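Local coordinates for PKS_KS domain-containing protein (PDB 6SMO) that probably acts as a ketosynthase of fatty acid or polyketide type, joining acyl units on an acyl carrier protein, and here holds a long polyketone chain, at residues I329-S334 / I341-A346; F165-A170 / V184-T189; H204-R209 / L316-I321; E46-I51 / L382-E387; L141-K146 / S159-S164. All blocks are in the same frame, centred on the assembly; numbering follows the deposited sequence.

Contact 1: residues I329-S334 / I341-A346; sequences ISAHGS and INESNA
Within the beta-alpha-beta unit of strand 326-330, helix 337-350 and strand 360-361, Glu343 ties the helix to the turn just past the first strand, its carboxylate facing His332 and Gly333. Each oxygen takes one backbone N-H on its syn lone pair: His332 N reaches Glu343 OE2 at 2.8 Å, and Gly333 N reaches Glu343 OE1 at 2.9 Å in a nearly straight bond of 169°. With one donor on each oxygen, the buried carboxylate is fixed in rotation as well as in place. Ala331 CB sits 3.9 Å from Glu343 OE2. The imidazole of His332 leaves in another direction, because CG stands anti to the backbone N (chi1 -179°); its ring meets that of His369 at a steep angle, and the nearest side-chain atom of His332 is about 6 Å from the bound polyketone. Glu343 is thus consistent with a second-shell role, holding the turn whose His332 lies near the ligand pocket of a thiolase-like ketosynthase.

Contact 2: residues F165-A170 / V184-T189; sequences FDFSSA and VSNIST
Ser168 and Asn186 bring the two backbones closest, their CA atoms 5.5 Å apart, yet no hydrogen bond links 165-170 to 184-189 and the contact is made by side chains. Asn186 does most of the touching. Its CG is anti to the backbone N (chi1 172°), which sends the amide across toward Phe167, and OD1 comes in at the ring edge, in the plane of the ring, 3.5 Å from Phe167 CD2 and 3.4 Å from Phe167 CB. With OD1 at that edge and the planes 37° apart, the amide does not lie over the ring face. Farther out on the ring, Phe167 CE2 lies 3.9 Å from Ser188 CB, which approaches obliquely. Behind the amide, Asn186 CB rests against Ser168 CB at 3.6 Å, while Ser168 OG turns back to Asp166 OD1 at 3.3 Å within its own segment. The polar ends have partners elsewhere: Asn186 ND2 binds Ile127 O, and Ser188 OG bonds to Ser156 of the neighbouring Ketoacyl_synth_N subunit, which is also backbone hydrogen-bonded to Asn186 and Ser188. The contact therefore sets the turn leading into helix 169-178 against the segment that follows strand 184-185, itself next to strand 123-128, with Tyr96 of helix 95-111 bonded to Phe167 O and the partner subunit packed alongside.

Contact 3: residues H204-R209 / L316-I321; sequences HIRYGR and LKDAQI
Arg206 and Asp318 meet at one point, and that point is the tight part of the contact. A single nitrogen does the work: Arg206 NH1 gives a straight bond to Asp318 OD2, 2.9 Å at 165°, and a weak, bent one to Asp318 OD1 at 3.0 Å. The aspartate lies at the edge of the guanidinium, close to its plane, but the two planar groups are inclined by 60°, so they do not pair side by side; Arg206 NH2 stays 3.6 Å from Asp318 OD2. Everything else is loose. The nearest CA atoms, of Arg206 and Ala319, are 11.3 Å apart, and the long arginine, bent at chi2 and chi3, covers most of the gap at a partly exposed surface, with Asp318 reaching back. Helix 193-206 and helix 306-319 both end here in Schellman motifs, at Gly208 and Gln320. Asp318 OD2 also accepts Tyr289 N of strand 284-293, which probably steadies the carboxylate. The tie between the two helix ends probably depends on charge and on this second hold, not on apolar packing.

Contact 4: residues E46-I51 / L382-E387; sequences EFWNNI and LCLEIE
Leu384 of helix 372-388 lies against Trp48 and Phe47 of helix 44-53, and its side chain can be followed outward atom by atom. Leu384 CB meets the benzo part of the indole, 3.7 Å from Trp48 CE3 and 3.9 Å from Trp48 CZ3. CG then stands anti to the carbonyl carbon (chi1 -69°), which carries the branch on past the indole toward the phenyl ring. There Leu384 CD1 arrives at the edge of the ring, in its plane, 3.9 Å from Phe47 CD2. One residue on, Glu385 CG touches the indole edge at Trp48 CZ3, also 3.9 Å; its carboxylate goes elsewhere, to His392 N and Asn361 ND2, while Lys388 makes a cation-pi contact with Trp48. The short helix axes cross at -74°, 11.1 Å apart, a steep crossing bridged by the large aromatic side chains. Phe47 and Leu384 also reach strand 29-37, as expected for a buried helix pair laid on the central sheet in the layered alpha/beta thiolase fold.

Contact 5: residues L141-K146 / S159-S164; sequences LLRITK and SEDYDS
Arg143 reaches over to Asp161, the one ion pair between these segments, from the last turns of helix 134-144. Leu141 comes first in the walk: its side chain packs on Leu193 of the neighbouring Ketoacyl_synth_N subunit, and the carbonyl oxygen of Leu141 takes Thr145 OG1 at 2.7 Å. Next along the contact is Arg143, with CG anti to the backbone N (chi1 -175°) and the chain bent twice beyond it, so that the guanidinium meets the carboxylate from the opposite direction. Arg143 NH1 bonds to Asp161 OD1 at 2.9 Å, with an angle of 132°; Arg143 NH2 adds weak bonds to Asp161 OD2 at 2.9 Å and Asp161 OD1 at 3.1 Å. The planes are 43° apart, in keeping with bent bonds instead of a flat bidentate pair. Glu139 is a second partner for Arg143 NH1, and Lys158 N for Asp161 OD2. The salt bridge thus pins the loop before helix 169-178 to the end of helix 134-144, beside the subunit interface. Farther on, Thr145 closes on Leu141, and at Lys146 the backbone turns to positive phi, ending the helix in a Schellman motif.

Overall arrangement
From the N terminus, helix 44-53 opens contact 4, which closes only at helix 372-388; the other four lie within this span, one after another, and none cross. Contact 5 is the first to close, tying the loop at 159-164 back to helix 134-144. Contact 2 starts immediately after it, and the two touch where Ser169 OG approaches Asp163 O; it closes just past strand 184-185, an edge strand within this chain. The long loop of contact 3 then runs from helix 193-206 to helix 306-319, joining the halves of the fold at the surface. Contact 1 follows near the other end of the sheet, about 27 Å from contact 2 between centres.

Contact 1: residues I329-S334 / I341-A346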
# COMPACT_ATOMS: atom_id res chain seq x y z
N ILE B 329 -21.29 4.35 -12.98
CA ILE B 329 -20.19 4.51 -11.97
C ILE B 329 -20.29 3.38 -10.94
O ILE B 329 -21.34 3.26 -10.29
CB ILE B 329 -20.27 5.90 -11.30
CG1 ILE B 329 -20.14 7.04 -12.31
CG2 ILE B 329 -19.24 6.03 -10.19
CD1 ILE B 329 -20.70 8.36 -11.84
N SER B 330 -19.23 2.57 -10.82
CA SER B 330 -19.04 1.56 -9.74
C SER B 330 -18.33 2.22 -8.56
O SER B 330 -17.09 2.10 -8.47
CB SER B 330 -18.28 0.36 -10.25
OG SER B 330 -18.03 -0.56 -9.19
N ALA B 331 -19.08 2.89 -7.68
CA ALA B 331 -18.55 3.70 -6.56
C ALA B 331 -17.95 2.77 -5.49
O ALA B 331 -18.34 1.59 -5.43
CB ALA B 331 -19.62 4.58 -5.98
N HIS B 332 -17.09 3.35 -4.65
CA HIS B 332 -16.41 2.65 -3.53
C HIS B 332 -17.47 2.19 -2.53
O HIS B 332 -17.44 1.02 -2.18
CB HIS B 332 -15.40 3.62 -2.92
CG HIS B 332 -14.61 3.07 -1.78
ND1 HIS B 332 -13.52 2.29 -1.97
CD2 HIS B 332 -14.75 3.21 -0.46
CE1 HIS B 332 -13.02 1.95 -0.81
NE2 HIS B 332 -13.76 2.51 0.13
N GLY B 333 -18.39 3.09 -2.15
CA GLY B 333 -19.56 2.79 -1.30
C GLY B 333 -19.29 1.97 -0.05
O GLY B 333 -19.90 0.91 0.05
N SER B 334 -18.41 2.40 0.85
CA SER B 334 -18.11 1.63 2.09
C SER B 334 -19.28 1.56 3.09
O SER B 334 -19.27 0.67 3.94
CB SER B 334 -16.83 2.08 2.74
OG SER B 334 -16.85 3.47 2.97
N ILE B 341 -20.99 10.46 1.22
CA ILE B 341 -21.24 11.91 0.97
C ILE B 341 -20.09 12.46 0.11
O ILE B 341 -20.37 13.29 -0.78
CB ILE B 341 -21.44 12.70 2.29
CG1 ILE B 341 -21.96 14.12 2.02
CG2 ILE B 341 -20.16 12.72 3.13
CD1 ILE B 341 -22.56 14.79 3.23
N ASN B 342 -18.86 12.01 0.36
CA ASN B 342 -17.62 12.45 -0.34
C ASN B 342 -17.73 12.11 -1.83
O ASN B 342 -17.42 12.99 -2.66
CB ASN B 342 -16.37 11.83 0.29
CG ASN B 342 -15.09 12.13 -0.46
OD1 ASN B 342 -14.79 11.48 -1.46
ND2 ASN B 342 -14.33 13.10 0.02
N GLU B 343 -18.15 10.88 -2.15
CA GLU B 343 -18.24 10.35 -3.54
C GLU B 343 -19.40 11.02 -4.29
O GLU B 343 -19.23 11.34 -5.48
CB GLU B 343 -18.40 8.83 -3.53
CG GLU B 343 -17.14 8.09 -3.16
CD GLU B 343 -17.20 6.59 -3.40
OE1 GLU B 343 -17.97 5.91 -2.69
OE2 GLU B 343 -16.50 6.11 -4.30
N SER B 344 -20.55 11.19 -3.62
CA SER B 344 -21.77 11.81 -4.18
C SER B 344 -21.46 13.24 -4.65
O SER B 344 -21.80 13.58 -5.80
CB SER B 344 -22.91 11.79 -3.19
OG SER B 344 -23.27 10.46 -2.87
N ASN B 345 -20.82 14.04 -3.78
CA ASN B 345 -20.44 15.45 -4.06
C ASN B 345 -19.32 15.49 -5.11
O ASN B 345 -19.28 16.48 -5.87
CB ASN B 345 -20.03 16.19 -2.78
CG ASN B 345 -21.20 16.45 -1.85
OD1 ASN B 345 -22.32 16.67 -2.29
ND2 ASN B 345 -20.93 16.45 -0.55
N ALA B 346 -18.45 14.48 -5.15
CA ALA B 346 -17.34 14.35 -6.12
C ALA B 346 -17.91 14.16 -7.54
O ALA B 346 -17.45 14.87 -8.46
CB ALA B 346 -16.43 13.20 -5.75

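Contact 2: residues F165-A170 / V184-T189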
# COMPACT_ATOMS: atom_id res chain seq x y z
N PHE B 165 5.24 -13.04 7.34
CA PHE B 165 5.70 -11.62 7.34
C PHE B 165 5.98 -11.15 5.90
O PHE B 165 6.10 -9.92 5.70
CB PHE B 165 6.92 -11.44 8.24
CG PHE B 165 6.61 -11.55 9.71
CD1 PHE B 165 6.55 -12.79 10.34
CD2 PHE B 165 6.38 -10.42 10.48
CE1 PHE B 165 6.27 -12.89 11.69
CE2 PHE B 165 6.09 -10.52 11.83
CZ PHE B 165 6.04 -11.75 12.44
N ASP B 166 6.08 -12.08 4.95
CA ASP B 166 6.25 -11.78 3.50
C ASP B 166 4.93 -11.20 2.96
O ASP B 166 3.94 -11.95 2.91
CB ASP B 166 6.69 -13.02 2.72
CG ASP B 166 6.89 -12.81 1.23
OD1 ASP B 166 6.92 -11.64 0.80
OD2 ASP B 166 7.01 -13.81 0.50
N PHE B 167 4.95 -9.92 2.57
CA PHE B 167 3.78 -9.17 2.04
C PHE B 167 3.44 -9.65 0.62
O PHE B 167 2.24 -9.71 0.28
CB PHE B 167 4.04 -7.66 2.06
CG PHE B 167 3.12 -6.87 2.95
CD1 PHE B 167 3.30 -6.84 4.32
CD2 PHE B 167 2.07 -6.13 2.40
CE1 PHE B 167 2.45 -6.10 5.13
CE2 PHE B 167 1.22 -5.40 3.22
CZ PHE B 167 1.41 -5.38 4.58
N SER B 168 4.47 -9.96 -0.19
CA SER B 168 4.34 -10.36 -1.61
C SER B 168 4.41 -11.89 -1.75
O SER B 168 5.08 -12.36 -2.70
CB SER B 168 5.39 -9.68 -2.45
OG SER B 168 6.70 -10.03 -2.02
N SER B 169 3.75 -12.63 -0.86
CA SER B 169 3.60 -14.10 -0.92
C SER B 169 2.70 -14.47 -2.10
O SER B 169 3.04 -15.40 -2.85
CB SER B 169 3.06 -14.66 0.37
OG SER B 169 3.97 -14.46 1.44
N ALA B 170 1.59 -13.73 -2.25
CA ALA B 170 0.56 -13.93 -3.30
C ALA B 170 1.16 -13.67 -4.69
O ALA B 170 0.92 -14.49 -5.60
CB ALA B 170 -0.62 -13.02 -3.03
N VAL B 184 7.30 -8.37 -11.22
CA VAL B 184 6.37 -8.85 -10.15
C VAL B 184 6.40 -7.82 -9.01
O VAL B 184 7.50 -7.58 -8.47
CB VAL B 184 6.75 -10.26 -9.66
CG1 VAL B 184 5.89 -10.71 -8.49
CG2 VAL B 184 6.70 -11.28 -10.78
N SER B 185 5.25 -7.23 -8.68
CA SER B 185 5.12 -6.13 -7.69
C SER B 185 3.99 -6.42 -6.69
O SER B 185 3.08 -7.21 -7.03
CB SER B 185 4.88 -4.81 -8.39
OG SER B 185 3.68 -4.83 -9.13
N ASN B 186 4.09 -5.78 -5.53
CA ASN B 186 3.07 -5.84 -4.45
C ASN B 186 2.80 -4.41 -3.99
O ASN B 186 3.60 -3.88 -3.22
CB ASN B 186 3.47 -6.74 -3.28
CG ASN B 186 2.51 -6.63 -2.11
OD1 ASN B 186 2.92 -6.52 -0.97
ND2 ASN B 186 1.22 -6.64 -2.39
N ILE B 187 1.75 -3.79 -4.52
CA ILE B 187 1.37 -2.41 -4.10
C ILE B 187 0.52 -2.58 -2.84
O ILE B 187 -0.39 -3.38 -2.87
CB ILE B 187 0.63 -1.70 -5.25
CG1 ILE B 187 1.57 -1.47 -6.44
CG2 ILE B 187 0.01 -0.40 -4.78
CD1 ILE B 187 0.91 -0.90 -7.65
N SER B 188 0.85 -1.85 -1.78
CA SER B 188 0.12 -2.00 -0.49
C SER B 188 -0.52 -0.68 -0.05
O SER B 188 -0.55 -0.43 1.14
CB SER B 188 1.01 -2.57 0.56
OG SER B 188 2.18 -1.79 0.70
N THR B 189 -0.98 0.13 -1.00
CA THR B 189 -1.60 1.45 -0.70
C THR B 189 -2.98 1.31 -0.06
O THR B 189 -3.91 1.91 -0.58
CB THR B 189 -1.71 2.28 -1.98
OG1 THR B 189 -2.14 1.39 -3.00
CG2 THR B 189 -0.40 2.91 -2.38

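Contact 3: residues H204-R209 / L316-I321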
# COMPACT_ATOMS: atom_id res chain seq x y z
N HIS B 204 2.34 -1.03 -17.79
CA HIS B 204 3.26 -2.07 -18.32
C HIS B 204 2.85 -2.46 -19.74
O HIS B 204 3.75 -2.52 -20.61
CB HIS B 204 3.31 -3.30 -17.39
CG HIS B 204 4.23 -3.15 -16.23
ND1 HIS B 204 3.79 -3.20 -14.92
CD2 HIS B 204 5.56 -2.94 -16.17
CE1 HIS B 204 4.81 -3.04 -14.11
NE2 HIS B 204 5.91 -2.88 -14.84
N ILE B 205 1.56 -2.71 -19.96
CA ILE B 205 1.01 -3.18 -21.27
C ILE B 205 1.02 -2.01 -22.26
O ILE B 205 1.48 -2.22 -23.41
CB ILE B 205 -0.41 -3.77 -21.10
CG1 ILE B 205 -0.41 -4.98 -20.16
CG2 ILE B 205 -1.01 -4.13 -22.46
CD1 ILE B 205 -1.78 -5.33 -19.61
N ARG B 206 0.55 -0.83 -21.83
CA ARG B 206 0.35 0.36 -22.70
C ARG B 206 1.69 0.85 -23.25
O ARG B 206 1.74 1.17 -24.46
CB ARG B 206 -0.36 1.48 -21.94
CG ARG B 206 -0.56 2.75 -22.77
CD ARG B 206 -1.82 3.52 -22.40
NE ARG B 206 -1.63 4.36 -21.23
CZ ARG B 206 -2.60 5.01 -20.60
NH1 ARG B 206 -2.32 5.76 -19.55
NH2 ARG B 206 -3.86 4.91 -21.01
N TYR B 207 2.73 0.91 -22.41
CA TYR B 207 4.06 1.50 -22.74
C TYR B 207 5.02 0.41 -23.26
O TYR B 207 6.20 0.73 -23.51
CB TYR B 207 4.61 2.27 -21.54
CG TYR B 207 3.77 3.46 -21.15
CD1 TYR B 207 3.46 4.45 -22.07
CD2 TYR B 207 3.28 3.61 -19.86
CE1 TYR B 207 2.68 5.55 -21.72
CE2 TYR B 207 2.51 4.69 -19.49
CZ TYR B 207 2.20 5.67 -20.43
OH TYR B 207 1.44 6.74 -20.07
N GLY B 208 4.53 -0.82 -23.43
CA GLY B 208 5.14 -1.86 -24.29
C GLY B 208 6.15 -2.74 -23.57
O GLY B 208 7.00 -3.33 -24.27
N ARG B 209 6.08 -2.86 -22.24
CA ARG B 209 6.99 -3.70 -21.42
C ARG B 209 6.44 -5.13 -21.32
O ARG B 209 7.25 -6.07 -21.32
CB ARG B 209 7.21 -3.10 -20.03
CG ARG B 209 8.00 -1.80 -20.03
CD ARG B 209 7.82 -1.02 -18.74
NE ARG B 209 7.34 0.33 -19.01
CZ ARG B 209 6.54 1.04 -18.20
NH1 ARG B 209 6.11 0.54 -17.05
NH2 ARG B 209 6.17 2.25 -18.56
N LEU B 316 -10.03 10.48 -16.88
CA LEU B 316 -10.73 10.68 -18.17
C LEU B 316 -9.77 11.28 -19.21
O LEU B 316 -9.85 10.87 -20.38
CB LEU B 316 -11.96 11.57 -17.96
CG LEU B 316 -13.15 10.89 -17.29
CD1 LEU B 316 -14.10 11.91 -16.68
CD2 LEU B 316 -13.89 10.00 -18.27
N LYS B 317 -8.91 12.22 -18.79
CA LYS B 317 -7.84 12.81 -19.64
C LYS B 317 -6.83 11.72 -20.03
O LYS B 317 -6.34 11.76 -21.17
CB LYS B 317 -7.13 13.96 -18.92
CG LYS B 317 -7.54 15.36 -19.36
CD LYS B 317 -8.84 15.84 -18.76
CE LYS B 317 -9.18 17.26 -19.16
NZ LYS B 317 -10.29 17.81 -18.34
N ASP B 318 -6.55 10.80 -19.10
CA ASP B 318 -5.60 9.67 -19.30
C ASP B 318 -6.17 8.69 -20.33
O ASP B 318 -5.39 8.18 -21.16
CB ASP B 318 -5.31 8.96 -17.97
CG ASP B 318 -4.19 7.94 -18.07
OD1 ASP B 318 -3.04 8.35 -18.31
OD2 ASP B 318 -4.49 6.74 -17.92
N ALA B 319 -7.48 8.44 -20.28
CA ALA B 319 -8.22 7.54 -21.20
C ALA B 319 -8.53 8.25 -22.52
O ALA B 319 -8.85 7.55 -23.50
CB ALA B 319 -9.49 7.06 -20.53
N GLN B 320 -8.44 9.59 -22.54
CA GLN B 320 -8.76 10.46 -23.70
C GLN B 320 -10.24 10.27 -24.08
O GLN B 320 -10.54 10.17 -25.28
CB GLN B 320 -7.84 10.17 -24.89
CG GLN B 320 -6.37 10.44 -24.60
CD GLN B 320 -5.47 10.06 -25.75
OE1 GLN B 320 -4.44 9.41 -25.57
NE2 GLN B 320 -5.85 10.48 -26.95
N ILE B 321 -11.12 10.24 -23.07
CA ILE B 321 -12.59 10.05 -23.21
C ILE B 321 -13.30 11.24 -22.54
O ILE B 321 -12.84 11.66 -21.46
CB ILE B 321 -13.03 8.70 -22.62
CG1 ILE B 321 -12.46 7.52 -23.42
CG2 ILE B 321 -14.55 8.61 -22.52
CD1 ILE B 321 -12.54 6.19 -22.71

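Contact 4: residues E46-I51 / L382-E387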
# COMPACT_ATOMS: atom_id res chain seq x y z
N GLU B 46 -21.09 -18.36 -10.16
CA GLU B 46 -21.79 -18.28 -8.85
C GLU B 46 -21.80 -16.82 -8.36
O GLU B 46 -22.85 -16.38 -7.87
CB GLU B 46 -21.12 -19.19 -7.82
CG GLU B 46 -21.94 -19.40 -6.57
CD GLU B 46 -21.21 -20.09 -5.43
OE1 GLU B 46 -21.37 -19.64 -4.27
OE2 GLU B 46 -20.49 -21.07 -5.69
N PHE B 47 -20.66 -16.12 -8.49
CA PHE B 47 -20.47 -14.71 -8.06
C PHE B 47 -21.51 -13.81 -8.74
O PHE B 47 -22.14 -13.00 -8.02
CB PHE B 47 -19.04 -14.24 -8.38
CG PHE B 47 -18.79 -12.78 -8.12
CD1 PHE B 47 -18.69 -12.29 -6.83
CD2 PHE B 47 -18.64 -11.88 -9.17
CE1 PHE B 47 -18.45 -10.95 -6.59
CE2 PHE B 47 -18.40 -10.54 -8.93
CZ PHE B 47 -18.31 -10.07 -7.64
N TRP B 48 -21.68 -13.93 -10.06
CA TRP B 48 -22.57 -13.07 -10.88
C TRP B 48 -24.03 -13.29 -10.49
O TRP B 48 -24.74 -12.29 -10.26
CB TRP B 48 -22.36 -13.30 -12.38
CG TRP B 48 -23.36 -12.56 -13.21
CD1 TRP B 48 -24.40 -13.09 -13.91
CD2 TRP B 48 -23.44 -11.13 -13.38
NE1 TRP B 48 -25.11 -12.09 -14.53
CE2 TRP B 48 -24.55 -10.88 -14.22
CE3 TRP B 48 -22.68 -10.05 -12.92
CZ2 TRP B 48 -24.91 -9.59 -14.60
CZ3 TRP B 48 -23.04 -8.77 -13.30
CH2 TRP B 48 -24.14 -8.55 -14.13
N ASN B 49 -24.47 -14.55 -10.45
CA ASN B 49 -25.88 -14.96 -10.19
C ASN B 49 -26.39 -14.30 -8.90
O ASN B 49 -27.53 -13.79 -8.92
CB ASN B 49 -26.03 -16.48 -10.11
CG ASN B 49 -25.87 -17.17 -11.45
OD1 ASN B 49 -26.14 -16.59 -12.49
ND2 ASN B 49 -25.43 -18.42 -11.43
N ASN B 50 -25.58 -14.31 -7.84
CA ASN B 50 -25.96 -13.82 -6.49
C ASN B 50 -26.09 -12.29 -6.51
O ASN B 50 -27.09 -11.79 -5.97
CB ASN B 50 -25.00 -14.32 -5.41
CG ASN B 50 -25.18 -15.80 -5.11
OD1 ASN B 50 -24.22 -16.57 -5.15
ND2 ASN B 50 -26.40 -16.20 -4.81
N ILE B 51 -25.12 -11.58 -7.10
CA ILE B 51 -25.10 -10.08 -7.14
C ILE B 51 -26.17 -9.58 -8.11
O ILE B 51 -26.67 -8.46 -7.90
CB ILE B 51 -23.70 -9.52 -7.45
CG1 ILE B 51 -23.23 -9.83 -8.88
CG2 ILE B 51 -22.69 -9.98 -6.42
CD1 ILE B 51 -22.12 -8.93 -9.37
N LEU B 382 -17.57 -5.31 -12.30
CA LEU B 382 -17.68 -4.22 -13.30
C LEU B 382 -17.52 -4.78 -14.72
O LEU B 382 -18.29 -4.37 -15.61
CB LEU B 382 -16.61 -3.16 -12.99
CG LEU B 382 -16.46 -2.04 -14.02
CD1 LEU B 382 -17.79 -1.36 -14.31
CD2 LEU B 382 -15.44 -1.01 -13.55
N CYS B 383 -16.55 -5.68 -14.92
CA CYS B 383 -16.24 -6.33 -16.22
C CYS B 383 -17.43 -7.19 -16.66
O CYS B 383 -17.77 -7.14 -17.86
CB CYS B 383 -14.97 -7.16 -16.14
SG CYS B 383 -13.48 -6.15 -15.91
N LEU B 384 -18.05 -7.92 -15.73
CA LEU B 384 -19.24 -8.78 -15.97
C LEU B 384 -20.46 -7.90 -16.30
O LEU B 384 -21.26 -8.31 -17.16
CB LEU B 384 -19.50 -9.65 -14.74
CG LEU B 384 -18.47 -10.74 -14.46
CD1 LEU B 384 -18.59 -11.26 -13.04
CD2 LEU B 384 -18.61 -11.88 -15.47
N GLU B 385 -20.59 -6.75 -15.63
CA GLU B 385 -21.71 -5.79 -15.82
C GLU B 385 -21.69 -5.24 -17.26
O GLU B 385 -22.77 -5.20 -17.88
CB GLU B 385 -21.62 -4.64 -14.81
CG GLU B 385 -22.20 -4.99 -13.45
CD GLU B 385 -22.06 -3.88 -12.42
OE1 GLU B 385 -20.91 -3.46 -12.16
OE2 GLU B 385 -23.09 -3.43 -11.88
N ILE B 386 -20.52 -4.83 -17.75
CA ILE B 386 -20.33 -4.26 -19.12
C ILE B 386 -20.59 -5.35 -20.16
O ILE B 386 -21.27 -5.05 -21.16
CB ILE B 386 -18.92 -3.64 -19.27
CG1 ILE B 386 -18.77 -2.39 -18.39
CG2 ILE B 386 -18.60 -3.34 -20.73
CD1 ILE B 386 -17.34 -1.95 -18.18
N GLU B 387 -20.07 -6.56 -19.93
CA GLU B 387 -20.24 -7.75 -20.81
C GLU B 387 -21.73 -8.05 -21.00
O GLU B 387 -22.16 -8.16 -22.16
CB GLU B 387 -19.52 -8.97 -20.23
CG GLU B 387 -18.41 -9.50 -21.12
CD GLU B 387 -18.86 -10.49 -22.18
OE1 GLU B 387 -18.59 -10.23 -23.37
OE2 GLU B 387 -19.47 -11.51 -21.81

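Contact 5: residues L141-K146 / S159-S164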
# COMPACT_ATOMS: atom_id res chain seq x y z
N LEU B 141 2.68 -14.36 16.81
CA LEU B 141 3.04 -13.46 17.95
C LEU B 141 2.47 -14.00 19.26
O LEU B 141 3.19 -13.97 20.27
CB LEU B 141 2.52 -12.05 17.65
CG LEU B 141 2.61 -11.03 18.79
CD1 LEU B 141 4.05 -10.81 19.23
CD2 LEU B 141 1.97 -9.71 18.38
N LEU B 142 1.21 -14.46 19.25
CA LEU B 142 0.48 -14.92 20.46
C LEU B 142 0.93 -16.33 20.86
O LEU B 142 0.89 -16.63 22.07
CB LEU B 142 -1.03 -14.87 20.18
CG LEU B 142 -1.62 -13.46 20.09
CD1 LEU B 142 -3.00 -13.50 19.45
CD2 LEU B 142 -1.68 -12.80 21.46
N ARG B 143 1.32 -17.15 19.88
CA ARG B 143 1.84 -18.53 20.09
C ARG B 143 3.18 -18.46 20.85
O ARG B 143 3.33 -19.20 21.84
CB ARG B 143 2.00 -19.24 18.75
CG ARG B 143 2.42 -20.70 18.85
CD ARG B 143 3.33 -21.10 17.70
NE ARG B 143 2.75 -20.79 16.40
CZ ARG B 143 3.42 -20.80 15.25
NH1 ARG B 143 2.79 -20.50 14.12
NH2 ARG B 143 4.71 -21.10 15.21
N ILE B 144 4.10 -17.60 20.39
CA ILE B 144 5.49 -17.49 20.92
C ILE B 144 5.48 -16.80 22.30
O ILE B 144 6.46 -16.99 23.04
CB ILE B 144 6.43 -16.77 19.93
CG1 ILE B 144 5.99 -15.33 19.63
CG2 ILE B 144 6.58 -17.60 18.66
CD1 ILE B 144 6.87 -14.59 18.64
N THR B 145 4.43 -16.04 22.62
CA THR B 145 4.26 -15.32 23.92
C THR B 145 3.27 -16.06 24.83
O THR B 145 3.03 -15.56 25.95
CB THR B 145 3.82 -13.87 23.69
OG1 THR B 145 2.64 -13.88 22.88
CG2 THR B 145 4.89 -13.02 23.03
N LYS B 146 2.73 -17.20 24.38
CA LYS B 146 1.73 -18.03 25.12
C LYS B 146 0.52 -17.16 25.49
O LYS B 146 0.39 -16.78 26.67
CB LYS B 146 2.36 -18.68 26.36
CG LYS B 146 3.33 -19.82 26.07
CD LYS B 146 3.71 -20.61 27.30
CE LYS B 146 4.47 -21.89 26.99
NZ LYS B 146 5.87 -21.61 26.59
N SER B 159 10.44 -22.24 11.59
CA SER B 159 11.04 -21.87 10.28
C SER B 159 9.94 -21.37 9.32
O SER B 159 10.23 -20.49 8.50
CB SER B 159 11.80 -23.03 9.68
OG SER B 159 12.43 -22.65 8.47
N GLU B 160 8.72 -21.92 9.45
CA GLU B 160 7.57 -21.65 8.55
C GLU B 160 6.98 -20.26 8.83
O GLU B 160 6.28 -19.74 7.93
CB GLU B 160 6.49 -22.73 8.73
CG GLU B 160 6.97 -24.14 8.43
CD GLU B 160 7.18 -24.46 6.95
OE1 GLU B 160 8.05 -23.83 6.33
OE2 GLU B 160 6.47 -25.35 6.44
N ASP B 161 7.23 -19.69 10.01
CA ASP B 161 6.60 -18.43 10.50
C ASP B 161 7.07 -17.22 9.68
O ASP B 161 6.30 -16.24 9.61
CB ASP B 161 6.91 -18.19 11.98
CG ASP B 161 6.18 -19.13 12.93
OD1 ASP B 161 5.03 -19.51 12.62
OD2 ASP B 161 6.76 -19.47 13.98
N TYR B 162 8.27 -17.27 9.09
CA TYR B 162 8.88 -16.15 8.33
C TYR B 162 8.06 -15.84 7.07
O TYR B 162 8.07 -14.67 6.63
CB TYR B 162 10.34 -16.48 7.96
CG TYR B 162 11.09 -15.32 7.36
CD1 TYR B 162 11.59 -14.30 8.15
CD2 TYR B 162 11.30 -15.24 5.99
CE1 TYR B 162 12.28 -13.23 7.61
CE2 TYR B 162 11.99 -14.17 5.43
CZ TYR B 162 12.48 -13.17 6.24
OH TYR B 162 13.16 -12.12 5.70
N ASP B 163 7.37 -16.85 6.51
CA ASP B 163 6.55 -16.74 5.28
C ASP B 163 5.33 -15.84 5.53
O ASP B 163 4.84 -15.24 4.56
CB ASP B 163 6.12 -18.12 4.77
CG ASP B 163 7.28 -19.03 4.39
OD1 ASP B 163 8.33 -18.51 3.98
OD2 ASP B 163 7.11 -20.26 4.51
N SER B 164 4.86 -15.75 6.78
CA SER B 164 3.69 -14.94 7.20
C SER B 164 4.00 -13.44 7.07
O SER B 164 3.08 -12.68 6.70
CB SER B 164 3.27 -15.28 8.61
OG SER B 164 2.94 -16.66 8.72